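Local coordinates for amidohydrolase (Chromobacterium violaceum, PDB 2YB1), which hydrolyses nucleoside 3',5'-bisphosphates to the nucleoside 5'-phosphate and orthophosphate, using three manganese ions bound in a PHP-family domain, at residues A[227-232]-A[264-269]. Numbering follows the deposited sequence.
Sequences DDMHKF and DLPPIC
Met229 of helix 226-239 reaches over to Pro266 in the loop that follows strand 242-246, a small apolar join at the periphery of the PHP domain, whose fold is related to the TIM barrel. The methyl group does the touching: Met229 CE lies 3.7 Å from Pro266 CD, meeting the proline ring at that corner, with the two side chains set at a slant to each other. With CG anti to its own carbonyl carbon (chi1 -60°) the Met229 side chain stretches out as far as SD, and the bend at chi3 (51°) then brings CE against the loop. The same methyl, Met229 CE, sits 3.6 Å from the carbonyl O of Asp264, a van der Waals contact with the backbone. The Asp264 carboxylate leads off the other way, where OD1 is hydrogen-bonded to the N of Ala2, tying this loop to the N-terminus. Strand 216-221 packs against both residues, meeting Met229 at Ala220 and Pro266 at Val219, so helix, loop and strand close round the buried methionine. Pro266 also packs on Ala233, one helical turn after Met229. Pro266 is the first residue of a type I turn that ends at Cys269, closed by Cys269 N bonding to Pro266 O at 3.1 Å.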
loop_
_atom_site.group_PDB
_atom_site.type_symbol
_atom_site.label_atom_id
_atom_site.label_comp_id
_atom_site.label_asym_id
_atom_site.label_seq_id
_atom_site.Cartn_x
_atom_site.Cartn_y
_atom_site.Cartn_z
ATOM N N ASP A 227 2.746 19.452 6.714
ATOM C CA ASP A 227 4.076 19.815 6.213
ATOM C C ASP A 227 4.551 18.822 5.160
ATOM O O ASP A 227 5.167 19.218 4.170
ATOM C CB ASP A 227 5.118 19.913 7.332
ATOM C CG ASP A 227 4.955 21.167 8.177
ATOM O OD1 ASP A 227 4.250 22.098 7.731
ATOM O OD2 ASP A 227 5.539 21.221 9.283
ATOM N N ASP A 228 4.277 17.535 5.384
ATOM C CA ASP A 228 4.612 16.507 4.392
ATOM C C ASP A 228 3.899 16.795 3.079
ATOM O O ASP A 228 4.501 16.717 2.012
ATOM C CB ASP A 228 4.229 15.096 4.863
ATOM C CG ASP A 228 5.133 14.562 5.979
ATOM O OD1 ASP A 228 6.330 14.909 6.029
ATOM O OD2 ASP A 228 4.633 13.780 6.814
ATOM N N MET A 229 2.602 17.108 3.149
ATOM C CA MET A 229 1.834 17.373 1.937
ATOM C C MET A 229 2.450 18.520 1.167
ATOM O O MET A 229 2.600 18.449 -0.050
ATOM C CB MET A 229 0.383 17.730 2.254
ATOM C CG MET A 229 -0.386 16.658 2.998
ATOM S SD MET A 229 -2.141 17.076 3.004
ATOM C CE MET A 229 -2.396 17.367 1.265
ATOM N N HIS A 230 2.782 19.593 1.879
ATOM C CA HIS A 230 3.405 20.754 1.251
ATOM C C HIS A 230 4.728 20.380 0.573
ATOM O O HIS A 230 4.975 20.726 -0.579
ATOM C CB HIS A 230 3.627 21.849 2.305
ATOM C CG HIS A 230 4.391 23.035 1.803
ATOM N ND1 HIS A 230 3.785 24.098 1.166
ATOM C CD2 HIS A 230 5.711 23.332 1.853
ATOM C CE1 HIS A 230 4.698 24.996 0.844
ATOM N NE2 HIS A 230 5.875 24.557 1.252
ATOM N N LYS A 231 5.577 19.669 1.304
ATOM C CA LYS A 231 6.905 19.312 0.824
ATOM C C LYS A 231 6.850 18.383 -0.391
ATOM O O LYS A 231 7.536 18.596 -1.382
ATOM C CB LYS A 231 7.700 18.669 1.959
ATOM C CG LYS A 231 9.110 18.321 1.599
ATOM C CD LYS A 231 9.877 17.888 2.835
ATOM C CE LYS A 231 9.308 16.627 3.436
ATOM N NZ LYS A 231 10.110 16.232 4.633
ATOM N N PHE A 232 6.008 17.361 -0.331
ATOM C CA PHE A 232 5.921 16.433 -1.461
ATOM C C PHE A 232 5.153 16.988 -2.678
ATOM O O PHE A 232 5.448 16.616 -3.825
ATOM C CB PHE A 232 5.479 15.040 -0.985
ATOM C CG PHE A 232 6.481 14.418 -0.070
ATOM C CD1 PHE A 232 7.687 13.953 -0.573
ATOM C CD2 PHE A 232 6.271 14.379 1.301
ATOM C CE1 PHE A 232 8.649 13.420 0.270
ATOM C CE2 PHE A 232 7.221 13.840 2.150
ATOM C CZ PHE A 232 8.416 13.364 1.636
ATOM N N ASP A 264 -7.774 17.465 0.883
ATOM C CA ASP A 264 -7.709 18.153 -0.401
ATOM C C ASP A 264 -6.251 18.375 -0.816
ATOM O O ASP A 264 -5.446 18.867 -0.027
ATOM C CB ASP A 264 -8.390 19.526 -0.316
ATOM C CG ASP A 264 -9.892 19.440 -0.157
ATOM O OD1 ASP A 264 -10.482 18.365 -0.404
ATOM O OD2 ASP A 264 -10.488 20.476 0.202
ATOM N N LEU A 265 -5.924 18.030 -2.057
ATOM C CA LEU A 265 -4.593 18.296 -2.599
ATOM C C LEU A 265 -4.310 19.800 -2.665
ATOM O O LEU A 265 -5.203 20.589 -2.953
ATOM C CB LEU A 265 -4.444 17.702 -4.003
ATOM C CG LEU A 265 -4.368 16.183 -4.153
ATOM C CD1 LEU A 265 -4.363 15.829 -5.635
ATOM C CD2 LEU A 265 -3.141 15.614 -3.446
ATOM N N PRO A 266 -3.061 20.195 -2.385
ATOM C CA PRO A 266 -2.653 21.590 -2.595
ATOM C C PRO A 266 -2.962 22.016 -4.029
ATOM O O PRO A 266 -2.923 21.178 -4.930
ATOM C CB PRO A 266 -1.134 21.543 -2.370
ATOM C CG PRO A 266 -0.927 20.376 -1.447
ATOM C CD PRO A 266 -1.962 19.363 -1.859
ATOM N N PRO A 267 -3.294 23.303 -4.239
ATOM C CA PRO A 267 -3.629 23.762 -5.598
ATOM C C PRO A 267 -2.571 23.475 -6.675
ATOM O O PRO A 267 -2.973 23.254 -7.824
ATOM C CB PRO A 267 -3.838 25.268 -5.416
ATOM C CG PRO A 267 -4.342 25.400 -4.004
ATOM C CD PRO A 267 -3.563 24.340 -3.224
ATOM N N ILE A 268 -1.280 23.452 -6.326
ATOM C CA ILE A 268 -0.203 23.206 -7.306
ATOM C C ILE A 268 -0.264 21.819 -7.962
ATOM O O ILE A 268 0.212 21.625 -9.083
ATOM C CB ILE A 268 1.201 23.403 -6.670
ATOM C CG1 ILE A 268 2.291 23.586 -7.740
ATOM C CG2 ILE A 268 1.540 22.234 -5.732
ATOM C CD1 ILE A 268 2.099 24.807 -8.675
ATOM N N CYS A 269 -0.864 20.858 -7.265
ATOM C CA CYS A 269 -0.841 19.470 -7.710
ATOM C C CYS A 269 -1.672 19.213 -8.953
ATOM O O CYS A 269 -2.733 19.803 -9.144
ATOM C CB CYS A 269 -1.312 18.534 -6.590
ATOM S SG CYS A 269 -0.284 18.578 -5.102
#